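Local atomic coordinates of sensor histidine kinase (Pseudomonas syringae pv. tomato, PDB entry 3CIT), a protein that probably acts as the sensor kinase of a two-component phosphorelay and is represented here by its GAF domain alone. Residues L50-G55 against V60-R65; E30-C35 against T139-H144; V44-G49 against V121-P126; Q38-F43 against L115-S120. All coordinates share one frame; numbering follows the deposited sequence. Where two conformers were deposited one is given.

Contact 1 (L50-G55 against V60-R65); sequences LLLEWG and VQTTAR
Glu53 and Gln61 pair through two backbone hydrogen bonds, Glu53 N to Gln61 O at 2.9 Å and Gln61 N to Glu53 O at 2.8 Å, both nearly straight. Further along, Thr63 N donates to Leu51 O (2.8 Å) and Leu51 N to Ala64 O. Between the non-hydrogen-bonded pairs Leu52-Thr62 and Leu50-Arg65 one strand spends a single residue, Leu51, and the other spends two, Thr63 and Ala64. This is a beta bulge, and Ala64 N is left buried without a partner.

With chi1 at 63°, Thr63 OG1 sits between its own N and carbonyl carbon and donates to Glu53 OE2 at 2.6 Å, on the anti side of the carboxylate but 34° out of its plane. The same OE2 takes a salt bridge from Arg33 NE of helix 29-43, so two donors share one oxygen.

Apolar contacts are split by face. Val60 forks: its CG1 meets Leu52 CD2 at 4.0 Å, while CG2 approaches the Trp54 ring obliquely at CE3, 4.2 Å away. Leu51 and Ala64 touch on the helix side. The bulge interrupts the regular ladder of a beta hairpin, strands 48-53 and 61-66, at the border of this GAF domain's antiparallel sheet.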
loop_
_atom_site.group_PDB
_atom_site.type_symbol
_atom_site.label_atom_id
_atom_site.label_comp_id
_atom_site.label_asym_id
_atom_site.label_seq_id
_atom_site.Cartn_x
_atom_site.Cartn_y
_atom_site.Cartn_z
ATOM N N LEU A 50 4.406 4.953 20.749
ATOM C CA LEU A 50 5.839 5.046 20.789
ATOM C C LEU A 50 6.417 4.948 19.378
ATOM O O LEU A 50 5.727 4.594 18.416
ATOM C CB LEU A 50 6.405 4.008 21.773
ATOM C CG LEU A 50 6.087 2.546 21.601
ATOM C CD1 LEU A 50 6.844 2.005 20.428
ATOM C CD2 LEU A 50 6.426 1.745 22.879
ATOM N N LEU A 51 7.687 5.297 19.282
ATOM C CA LEU A 51 8.466 5.109 18.078
ATOM C C LEU A 51 9.620 4.149 18.378
ATOM O O LEU A 51 10.354 4.315 19.361
ATOM C CB LEU A 51 8.992 6.452 17.590
ATOM C CG LEU A 51 9.781 6.423 16.296
ATOM C CD1 LEU A 51 8.885 5.946 15.073
ATOM C CD2 LEU A 51 10.362 7.811 16.038
ATOM N N LEU A 52 9.751 3.129 17.534
ATOM C CA LEU A 52 10.795 2.127 17.658
ATOM C C LEU A 52 11.723 2.293 16.479
ATOM O O LEU A 52 11.256 2.464 15.360
ATOM C CB LEU A 52 10.196 0.734 17.588
ATOM C CG LEU A 52 9.245 0.335 18.693
ATOM C CD1 LEU A 52 8.794 -1.122 18.472
ATOM C CD2 LEU A 52 9.913 0.531 20.083
ATOM N N GLU A 53 13.023 2.224 16.714
ATOM C CA GLU A 53 14.003 2.254 15.642
ATOM C C GLU A 53 15.093 1.212 15.890
ATOM O O GLU A 53 15.428 0.908 17.036
ATOM C CB GLU A 53 14.617 3.635 15.505
ATOM C CG GLU A 53 13.640 4.678 14.967
ATOM C CD GLU A 53 14.191 6.076 15.110
ATOM O OE1 GLU A 53 15.255 6.335 14.531
ATOM O OE2 GLU A 53 13.549 6.900 15.793
ATOM N N TRP A 54 15.597 0.637 14.808
ATOM C CA TRP A 54 16.646 -0.397 14.881
ATOM C C TRP A 54 17.627 -0.254 13.714
ATOM O O TRP A 54 17.324 0.360 12.722
ATOM C CB TRP A 54 16.021 -1.790 14.899
ATOM C CG TRP A 54 15.051 -2.048 13.786
ATOM C CD1 TRP A 54 15.345 -2.421 12.502
ATOM C CD2 TRP A 54 13.644 -1.948 13.862
ATOM N NE1 TRP A 54 14.193 -2.539 11.768
ATOM C CE2 TRP A 54 13.129 -2.252 12.576
ATOM C CE3 TRP A 54 12.753 -1.605 14.880
ATOM C CZ2 TRP A 54 11.779 -2.260 12.307
ATOM C CZ3 TRP A 54 11.398 -1.633 14.614
ATOM C CH2 TRP A 54 10.925 -1.934 13.326
ATOM N N GLY A 55 18.811 -0.820 13.855
ATOM C CA GLY A 55 19.835 -0.780 12.807
ATOM C C GLY A 55 20.184 -2.210 12.431
ATOM O O GLY A 55 19.299 -3.094 12.530
ATOM N N VAL A 60 16.652 -2.919 19.056
ATOM C CA VAL A 60 15.514 -2.004 19.012
ATOM C C VAL A 60 15.661 -0.960 20.108
ATOM O O VAL A 60 15.975 -1.291 21.264
ATOM C CB VAL A 60 14.188 -2.741 19.184
ATOM C CG1 VAL A 60 13.020 -1.780 19.098
ATOM C CG2 VAL A 60 14.058 -3.824 18.143
ATOM N N GLN A 61 15.457 0.294 19.749
ATOM C CA GLN A 61 15.472 1.385 20.707
ATOM C C GLN A 61 14.143 2.133 20.597
ATOM O O GLN A 61 13.664 2.354 19.499
ATOM C CB GLN A 61 16.640 2.323 20.407
ATOM C CG GLN A 61 18.034 1.657 20.515
ATOM C CD GLN A 61 18.349 1.155 21.916
ATOM O OE1 GLN A 61 18.056 1.834 22.904
ATOM N NE2 GLN A 61 18.947 -0.042 22.014
ATOM N N THR A 62 13.577 2.504 21.745
ATOM C CA THR A 62 12.360 3.308 21.825
ATOM C C THR A 62 12.800 4.765 21.818
ATOM O O THR A 62 13.460 5.220 22.739
ATOM C CB THR A 62 11.582 2.959 23.112
ATOM O OG1 THR A 62 11.192 1.584 23.054
ATOM C CG2 THR A 62 10.361 3.854 23.297
ATOM N N THR A 63 12.492 5.490 20.755
ATOM C CA THR A 63 13.043 6.814 20.561
ATOM C C THR A 63 12.099 7.966 20.879
ATOM O O THR A 63 12.513 9.136 20.871
ATOM C CB THR A 63 13.582 6.982 19.129
ATOM O OG1 THR A 63 12.515 6.849 18.202
ATOM C CG2 THR A 63 14.724 5.980 18.823
ATOM N N ALA A 64 10.831 7.659 21.125
ATOM C CA ALA A 64 9.812 8.639 21.516
ATOM C C ALA A 64 8.657 7.885 22.160
ATOM O O ALA A 64 8.435 6.716 21.851
ATOM C CB ALA A 64 9.322 9.437 20.334
ATOM N N ARG A 65 7.972 8.539 23.093
ATOM C CA ARG A 65 6.830 7.942 23.791
ATOM C C ARG A 65 5.774 8.991 23.982
ATOM O O ARG A 65 6.081 10.173 24.134
ATOM C CB ARG A 65 7.230 7.446 25.183
ATOM C CG ARG A 65 8.098 6.223 25.220
ATOM C CD ARG A 65 8.562 6.032 26.655
ATOM N NE ARG A 65 9.481 4.916 26.801
ATOM C CZ ARG A 65 10.809 4.981 26.685
ATOM N NH1 ARG A 65 11.429 6.116 26.399
ATOM N NH2 ARG A 65 11.534 3.869 26.863
#

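Contact 2 (E30-C35 against T139-H144); sequences EAMRKC and TLLAAH
Leu141 and His144 meet Met32, a selenomethionine in this crystal, where two helical segments run antiparallel at 170°, their axes 10.7 Å apart. The gap is crossed by the Met32 side chain and by one methyl of Leu141; no hydrogen bond spans it.

Along 139-144, the first residues serve another surface: Leu140 packs on Leu140 of the second subunit. One step on, Leu141 turns into the gap. Its CG stands anti to the backbone N (chi1 -178°), which carries CD1 over to Met32 CB, 3.9 Å away. The same methyl lies 4.0 Å from Met32 O and also comes near the backbone N of Arg33, so a single branch rests on the surface of the opposing helix. Ala143 again touches the second subunit, its carbonyl oxygen accepting a bond from Asn147 ND2 of that subunit. His144 closes the walk. Its CB lies 3.7 Å from Met32 SE, the two side chains crossing at about a right angle, and the selenium looks obliquely at the imidazole from 5.4 Å off its centroid. A bend at chi3 (-59°) swings Met32 CE against the backbone of His144, 4.0 Å from its C.

Leu24 of helix 3-26 touches both Met32 and His144. This is antiparallel helix packing within the helical layer of a GAF domain, whose long C-terminal helix, 128-156, also meets the second subunit.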
loop_
_atom_site.group_PDB
_atom_site.type_symbol
_atom_site.label_atom_id
_atom_site.label_comp_id
_atom_site.label_asym_id
_atom_site.label_seq_id
_atom_site.Cartn_x
_atom_site.Cartn_y
_atom_site.Cartn_z
ATOM N N GLU A 30 15.117 14.684 17.563
ATOM C CA GLU A 30 14.287 14.375 18.730
ATOM C C GLU A 30 12.953 15.095 18.655
ATOM O O GLU A 30 11.904 14.506 18.984
ATOM C CB GLU A 30 14.970 14.681 20.072
ATOM C CG GLU A 30 14.575 13.631 21.121
ATOM C CD GLU A 30 14.539 14.115 22.574
ATOM O OE1 GLU A 30 15.194 15.124 22.919
ATOM O OE2 GLU A 30 13.823 13.431 23.370
ATOM N N ALA A 31 13.000 16.354 18.210
ATOM C CA ALA A 31 11.791 17.149 18.024
ATOM C C ALA A 31 10.910 16.575 16.923
ATOM O O ALA A 31 9.681 16.568 17.057
ATOM C CB ALA A 31 12.145 18.599 17.714
HETATM N N MSE A 32 11.518 16.111 15.830
HETATM C CA MSE A 32 10.733 15.467 14.747
HETATM C C MSE A 32 9.939 14.274 15.256
HETATM O O MSE A 32 8.754 14.114 14.944
HETATM C CB MSE A 32 11.625 14.949 13.619
HETATM C CG MSE A 32 12.434 15.990 12.926
HETATM SE SE MSE A 32 13.123 15.198 11.290
HETATM C CE MSE A 32 14.117 13.717 11.912
ATOM N N ARG A 33 10.597 13.443 16.063
ATOM C CA ARG A 33 9.981 12.220 16.555
ATOM C C ARG A 33 8.793 12.513 17.474
ATOM O O ARG A 33 7.724 11.964 17.294
ATOM C CB ARG A 33 11.007 11.387 17.299
ATOM C CG ARG A 33 12.144 10.890 16.443
ATOM C CD ARG A 33 13.151 10.172 17.311
ATOM N NE ARG A 33 14.087 9.423 16.490
ATOM C CZ ARG A 33 15.373 9.699 16.374
ATOM N NH1 ARG A 33 15.916 10.700 17.052
ATOM N NH2 ARG A 33 16.130 8.969 15.557
ATOM N N LYS A 34 8.987 13.400 18.436
ATOM C CA LYS A 34 7.901 13.802 19.341
ATOM C C LYS A 34 6.750 14.459 18.609
ATOM O O LYS A 34 5.611 14.234 18.952
ATOM C CB LYS A 34 8.397 14.781 20.388
ATOM C CG LYS A 34 9.206 14.161 21.467
ATOM C CD LYS A 34 9.757 15.259 22.377
ATOM C CE LYS A 34 10.573 14.691 23.508
ATOM N NZ LYS A 34 11.464 15.733 24.076
ATOM N N CYS A 35 7.047 15.266 17.604
ATOM C CA CYS A 35 6.004 15.984 16.867
ATOM C C CYS A 35 5.103 15.005 16.124
ATOM O O CYS A 35 3.879 15.077 16.219
ATOM C CB CYS A 35 6.647 16.963 15.885
ATOM S SG CYS A 35 5.519 17.824 14.757
ATOM N N THR A 139 6.210 7.698 6.700
ATOM C CA THR A 139 7.113 7.703 5.570
ATOM C C THR A 139 7.885 9.016 5.454
ATOM O O THR A 139 9.095 9.028 5.167
ATOM C CB THR A 139 6.323 7.357 4.283
ATOM O OG1 THR A 139 5.945 5.971 4.338
ATOM C CG2 THR A 139 7.148 7.626 3.055
ATOM N N LEU A 140 7.208 10.135 5.694
ATOM C CA LEU A 140 7.870 11.441 5.693
ATOM C C LEU A 140 8.905 11.533 6.824
ATOM O O LEU A 140 10.058 11.911 6.599
ATOM C CB LEU A 140 6.853 12.569 5.835
ATOM C CG LEU A 140 5.994 12.775 4.610
ATOM C CD1 LEU A 140 4.843 13.710 4.962
ATOM C CD2 LEU A 140 6.850 13.317 3.433
ATOM N N LEU A 141 8.485 11.152 8.028
ATOM C CA LEU A 141 9.394 11.042 9.157
ATOM C C LEU A 141 10.632 10.154 8.829
ATOM O O LEU A 141 11.778 10.537 9.084
ATOM C CB LEU A 141 8.662 10.502 10.381
ATOM C CG LEU A 141 9.530 10.381 11.653
ATOM C CD1 LEU A 141 10.164 11.724 12.106
ATOM C CD2 LEU A 141 8.751 9.636 12.782
ATOM N N ALA A 142 10.388 8.969 8.307
ATOM C CA ALA A 142 11.456 8.050 7.951
ATOM C C ALA A 142 12.500 8.670 7.047
ATOM O O ALA A 142 13.695 8.502 7.281
ATOM C CB ALA A 142 10.885 6.737 7.309
ATOM N N ALA A 143 12.059 9.376 6.003
ATOM C CA ALA A 143 12.993 9.942 5.041
ATOM C C ALA A 143 13.954 10.907 5.714
ATOM O O ALA A 143 15.157 10.942 5.415
ATOM C CB ALA A 143 12.232 10.651 3.873
ATOM N N HIS A 144 13.399 11.700 6.614
ATOM C CA HIS A 144 14.141 12.726 7.334
ATOM C C HIS A 144 15.058 12.139 8.412
ATOM O O HIS A 144 16.189 12.588 8.572
ATOM C CB HIS A 144 13.154 13.749 7.924
ATOM C CG HIS A 144 12.473 14.574 6.877
ATOM N ND1 HIS A 144 13.177 15.347 5.971
ATOM C CD2 HIS A 144 11.165 14.731 6.567
ATOM C CE1 HIS A 144 12.330 15.924 5.139
ATOM N NE2 HIS A 144 11.103 15.575 5.484
#

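Contact 3 (V44-G49 against V121-P126); sequences VAMDHG and VAISAP. With SO4 (sulfate ion), chain J.
Met46 and Ile123 bring together the turn after helix 29-43 and the loop before helix 128-156, with Val44 and Pro126 touching beside them. From CB of Met46, a selenomethionine, chi1 of -65° sets CG anti to the carbonyl carbon, where it lies 4.0 Å from Ile123 CD1. The extended second torsion carries the chain on to SE, which has Pro126 CG 4.3 Å away. A turn of 68° at chi3 then bends CE out of that line; Leu117 of strand 111-119 and Trp88 of strand 87-90 also pack on this side chain.

Pro126 CB meets Val44 CG1 at 3.7 Å and Pro126 CG lies nearly as close to Val44 CB, the two side chains crossing at about a right angle. Beyond Ile123, Ser124 grips a sulfate, probably from the crystallisation liquor, through Ser124 N to sulfate O2 (2.7 Å, 170° at the hydrogen) and Ser124 OG to sulfate O3 (2.9 Å). Gln8 of the third subunit binds the same ion.

Within 44-49, His48 ND1 donates in its ring plane to Asp47 OD1, 2.9 Å away, from above the carboxylate, while NE2 bonds Ser68 OG. The chain leaves helix 29-43 through a Schellman motif, with Ala45 at positive phi, Met46 N bonded to Cys41 O and Ala45 N to Ala42 O, a classic C-terminal helix cap, here leading into strand 48-53.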
loop_
_atom_site.group_PDB
_atom_site.type_symbol
_atom_site.label_atom_id
_atom_site.label_comp_id
_atom_site.label_asym_id
_atom_site.label_seq_id
_atom_site.Cartn_x
_atom_site.Cartn_y
_atom_site.Cartn_z
ATOM N N VAL A 44 -6.023 10.417 15.526
ATOM C CA VAL A 44 -6.945 9.279 15.587
ATOM C C VAL A 44 -7.435 8.974 17.009
ATOM O O VAL A 44 -7.989 7.905 17.252
ATOM C CB VAL A 44 -6.352 8.005 14.904
ATOM C CG1 VAL A 44 -6.302 8.170 13.358
ATOM C CG2 VAL A 44 -4.998 7.621 15.514
ATOM N N ALA A 45 -7.230 9.924 17.915
ATOM C CA ALA A 45 -7.702 9.859 19.285
ATOM C C ALA A 45 -7.214 8.567 19.963
ATOM O O ALA A 45 -7.976 7.895 20.641
ATOM C CB ALA A 45 -9.244 9.952 19.305
HETATM N N MSE A 46 -5.949 8.227 19.758
HETATM C CA MSE A 46 -5.340 7.079 20.447
HETATM C C MSE A 46 -4.408 7.613 21.536
HETATM O O MSE A 46 -3.575 8.468 21.266
HETATM C CB MSE A 46 -4.644 6.171 19.417
HETATM C CG MSE A 46 -5.709 5.557 18.461
HETATM SE SE MSE A 46 -5.035 4.267 17.162
HETATM C CE MSE A 46 -4.518 2.772 18.304
ATOM N N ASP A 47 -4.590 7.124 22.762
ATOM C CA ASP A 47 -4.011 7.766 23.942
ATOM C C ASP A 47 -2.593 7.376 24.309
ATOM O O ASP A 47 -2.051 7.942 25.250
ATOM C CB ASP A 47 -4.953 7.702 25.170
ATOM C CG ASP A 47 -5.273 6.300 25.643
ATOM O OD1 ASP A 47 -4.785 5.276 25.089
ATOM O OD2 ASP A 47 -6.028 6.203 26.648
ATOM N N HIS A 48 -1.985 6.448 23.556
ATOM C CA HIS A 48 -0.594 6.030 23.779
ATOM C C HIS A 48 0.117 5.861 22.452
ATOM O O HIS A 48 -0.513 5.605 21.423
ATOM C CB HIS A 48 -0.522 4.686 24.522
ATOM C CG HIS A 48 -0.938 4.748 25.955
ATOM N ND1 HIS A 48 -2.256 4.787 26.347
ATOM C CD2 HIS A 48 -0.205 4.753 27.097
ATOM C CE1 HIS A 48 -2.316 4.854 27.669
ATOM N NE2 HIS A 48 -1.086 4.857 28.147
ATOM N N GLY A 49 1.439 5.960 22.489
ATOM C CA GLY A 49 2.219 5.664 21.319
ATOM C C GLY A 49 3.681 5.618 21.620
ATOM O O GLY A 49 4.161 6.133 22.646
ATOM N N VAL A 121 -8.435 1.564 25.588
ATOM C CA VAL A 121 -9.705 0.871 25.486
ATOM C C VAL A 121 -9.963 0.437 24.028
ATOM O O VAL A 121 -9.445 1.033 23.067
ATOM C CB VAL A 121 -10.904 1.695 26.037
ATOM C CG1 VAL A 121 -10.784 1.924 27.563
ATOM C CG2 VAL A 121 -11.053 2.977 25.321
ATOM N N ALA A 122 -10.721 -0.639 23.883
ATOM C CA ALA A 122 -11.068 -1.165 22.549
ATOM C C ALA A 122 -11.840 -0.106 21.757
ATOM O O ALA A 122 -12.832 0.470 22.243
ATOM C CB ALA A 122 -11.880 -2.459 22.680
ATOM N N ILE A 123 -11.364 0.185 20.548
ATOM C CA ILE A 123 -12.046 1.087 19.619
ATOM C C ILE A 123 -12.031 0.404 18.244
ATOM O O ILE A 123 -11.281 -0.547 18.038
ATOM C CB ILE A 123 -11.355 2.467 19.503
ATOM C CG1 ILE A 123 -9.865 2.344 19.153
ATOM C CG2 ILE A 123 -11.527 3.273 20.808
ATOM C CD1 ILE A 123 -9.219 3.660 18.782
ATOM N N SER A 124 -12.836 0.874 17.312
ATOM C CA SER A 124 -12.762 0.350 15.933
ATOM C C SER A 124 -11.500 0.907 15.290
ATOM O O SER A 124 -11.041 1.997 15.647
ATOM C CB SER A 124 -13.973 0.769 15.138
ATOM O OG SER A 124 -15.129 0.172 15.650
ATOM N N ALA A 125 -10.904 0.175 14.357
ATOM C CA ALA A 125 -9.786 0.729 13.620
ATOM C C ALA A 125 -10.189 2.087 13.047
ATOM O O ALA A 125 -11.320 2.252 12.588
ATOM C CB ALA A 125 -9.333 -0.232 12.471
ATOM N N PRO A 126 -9.252 3.051 13.023
ATOM C CA PRO A 126 -9.547 4.303 12.370
ATOM C C PRO A 126 -9.947 4.133 10.896
ATOM O O PRO A 126 -9.622 3.118 10.241
ATOM C CB PRO A 126 -8.225 5.072 12.486
ATOM C CG PRO A 126 -7.560 4.505 13.723
ATOM C CD PRO A 126 -7.937 3.070 13.697
HETATM S S SO4 J . -15.886 2.019 18.664
HETATM O O1 SO4 J . -16.054 2.158 20.127
HETATM O O2 SO4 J . -14.641 2.731 18.224
HETATM O O3 SO4 J . -15.907 0.573 18.367
HETATM O O4 SO4 J . -17.057 2.613 17.979
#

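Contact 4 (Q38-F43 against L115-S120); sequences QRACAF and LVLANS. With SO4 (sulfate ion), chain C.
Ala40 and Cys41 are the helix residues that meet Leu115 and Leu117 of the strand, in a buried contact with no hydrogen bond across it, made by apolar side chains. The walk along 38-43 starts on the far side, with Arg39. Extended from CG to NE, it holds a sulfate, probably from the crystallisation liquor, by two bonds: Arg39 NE to sulfate O2 at 2.8 Å, bent to 139°, and Arg39 NH2 to sulfate O1 at 3.1 Å, straighter and at the edge of the guanidinium. NH1 goes instead to Glu23 and Thr20 of helix 3-26, so the group is fixed by partners on more than one side.

Ala40 points its CB at the sheet, where it lies 4.1 Å from Leu115 CD2 and equally far from Leu117 CD2. The small methyl is consistent with the close approach: the axes of the two short segments come within 9.1 Å, crossing at -38°. This is the helix-on-sheet layering of the GAF fold, the helix before the first strand lying over the central strand 111-119. Cys41 comes next. Its SG meets Leu117 CD2 at 3.9 Å, and Leu117, with CG anti to its carbonyl carbon (chi1 -47°), spreads both methyls over the helix, CD1 reaching 4.0 Å from Ala40 O. Leu134 of helix 128-156 touches both Ala40 and Leu117. At the end of the segment the Phe43 ring swings away from the strand toward Asp130 of that same helix.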
loop_
_atom_site.group_PDB
_atom_site.type_symbol
_atom_site.label_atom_id
_atom_site.label_comp_id
_atom_site.label_asym_id
_atom_site.label_seq_id
_atom_site.Cartn_x
_atom_site.Cartn_y
_atom_site.Cartn_z
ATOM N N GLN A 38 3.070 12.687 18.665
ATOM C CA GLN A 38 1.998 13.420 19.314
ATOM C C GLN A 38 0.859 13.722 18.353
ATOM O O GLN A 38 -0.337 13.518 18.676
ATOM C CB GLN A 38 2.526 14.728 19.922
ATOM C CG GLN A 38 3.422 14.464 21.128
ATOM C CD GLN A 38 3.951 15.732 21.780
ATOM O OE1 GLN A 38 3.911 16.824 21.193
ATOM N NE2 GLN A 38 4.486 15.584 22.976
ATOM N N ARG A 39 1.205 14.212 17.170
ATOM C CA ARG A 39 0.167 14.547 16.179
ATOM C C ARG A 39 -0.586 13.327 15.662
ATOM O O ARG A 39 -1.801 13.397 15.444
ATOM C CB ARG A 39 0.780 15.322 15.019
ATOM C CG ARG A 39 1.162 16.710 15.462
ATOM C CD ARG A 39 1.474 17.601 14.332
ATOM N NE ARG A 39 1.891 18.906 14.795
ATOM C CZ ARG A 39 2.157 19.913 13.985
ATOM N NH1 ARG A 39 2.026 19.765 12.668
ATOM N NH2 ARG A 39 2.513 21.075 14.495
ATOM N N ALA A 40 0.137 12.220 15.450
ATOM C CA ALA A 40 -0.457 10.985 14.994
ATOM C C ALA A 40 -1.426 10.449 16.048
ATOM O O ALA A 40 -2.564 10.125 15.730
ATOM C CB ALA A 40 0.653 9.922 14.630
ATOM N N CYS A 41 -0.998 10.380 17.307
ATOM C CA CYS A 41 -1.900 9.964 18.380
ATOM C C CYS A 41 -3.164 10.830 18.458
ATOM O O CYS A 41 -4.269 10.289 18.532
ATOM C CB CYS A 41 -1.170 9.920 19.735
ATOM S SG CYS A 41 0.044 8.599 19.840
ATOM N N ALA A 42 -3.014 12.148 18.411
ATOM C CA ALA A 42 -4.137 13.060 18.500
ATOM C C ALA A 42 -5.092 12.881 17.332
ATOM O O ALA A 42 -6.321 12.924 17.505
ATOM C CB ALA A 42 -3.655 14.553 18.588
ATOM N N PHE A 43 -4.517 12.664 16.155
ATOM C CA PHE A 43 -5.278 12.635 14.899
ATOM C C PHE A 43 -6.345 11.549 14.915
ATOM O O PHE A 43 -7.444 11.753 14.436
ATOM C CB PHE A 43 -4.365 12.472 13.687
ATOM C CG PHE A 43 -5.066 12.775 12.385
ATOM C CD1 PHE A 43 -5.418 14.078 12.065
ATOM C CD2 PHE A 43 -5.409 11.766 11.505
ATOM C CE1 PHE A 43 -6.107 14.366 10.861
ATOM C CE2 PHE A 43 -6.093 12.076 10.299
ATOM C CZ PHE A 43 -6.434 13.353 10.011
ATOM N N LEU A 115 6.242 3.293 13.824
ATOM C CA LEU A 115 5.421 4.148 14.649
ATOM C C LEU A 115 4.303 3.268 15.210
ATOM O O LEU A 115 3.608 2.576 14.442
ATOM C CB LEU A 115 4.913 5.324 13.788
ATOM C CG LEU A 115 4.137 6.465 14.415
ATOM C CD1 LEU A 115 4.999 7.138 15.477
ATOM C CD2 LEU A 115 3.663 7.488 13.296
ATOM N N VAL A 116 4.155 3.248 16.532
ATOM C CA VAL A 116 3.239 2.360 17.207
ATOM C C VAL A 116 2.238 3.256 17.924
ATOM O O VAL A 116 2.611 4.008 18.831
ATOM C CB VAL A 116 3.945 1.430 18.229
ATOM C CG1 VAL A 116 2.903 0.441 18.942
ATOM C CG2 VAL A 116 5.084 0.584 17.586
ATOM N N LEU A 117 0.985 3.231 17.489
ATOM C CA LEU A 117 -0.077 3.936 18.188
ATOM C C LEU A 117 -0.893 2.891 18.922
ATOM O O LEU A 117 -1.073 1.764 18.435
ATOM C CB LEU A 117 -0.974 4.695 17.198
ATOM C CG LEU A 117 -0.259 5.536 16.127
ATOM C CD1 LEU A 117 -1.319 6.359 15.292
ATOM C CD2 LEU A 117 0.797 6.403 16.725
ATOM N N ALA A 118 -1.406 3.245 20.098
ATOM C CA ALA A 118 -2.107 2.274 20.917
ATOM C C ALA A 118 -3.164 2.965 21.733
ATOM O O ALA A 118 -3.028 4.144 22.022
ATOM C CB ALA A 118 -1.126 1.539 21.846
ATOM N N ASN A 119 -4.209 2.248 22.116
ATOM C CA ASN A 119 -5.270 2.848 22.905
ATOM C C ASN A 119 -5.583 1.992 24.132
ATOM O O ASN A 119 -5.532 0.761 24.075
ATOM C CB ASN A 119 -6.513 3.060 22.039
ATOM C CG ASN A 119 -7.426 4.136 22.587
ATOM O OD1 ASN A 119 -6.982 5.284 22.805
ATOM N ND2 ASN A 119 -8.706 3.766 22.892
ATOM N N SER A 120 -5.923 2.661 25.240
ATOM C CA SER A 120 -6.211 1.988 26.495
ATOM C C SER A 120 -7.534 1.248 26.516
ATOM O O SER A 120 -7.734 0.407 27.380
ATOM C CB SER A 120 -6.197 3.003 27.638
ATOM O OG SER A 120 -7.184 3.999 27.420
HETATM S S SO4 C . 1.192 20.937 18.122
HETATM O O1 SO4 C . 2.269 21.722 17.526
HETATM O O2 SO4 C . 0.892 19.761 17.316
HETATM O O3 SO4 C . 1.598 20.503 19.455
HETATM O O4 SO4 C . -0.004 21.773 18.222
#

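Contact 4 is the most deeply buried and shows apolar side-chain packing without a hydrogen bond, helix 29-43 lying on strand 111-119. Contact 2 uses the same helix nearer its start, against helix 128-156, and is likewise apolar though only partly buried. Contact 1, at the sheet border, relies instead on backbone bonds and a charged side chain; it joins contact 2 through the Glu53-Arg33 salt bridge. Contact 3 is more peripheral, its centre about 13 Å from the chain's; its touching residues lie in turns and loops, its outer side meeting a sulfate and other subunits. It is bonded to contact 4 by Asp47 and Ser120, while contact 2 lies on the opposite side of the chain's centre.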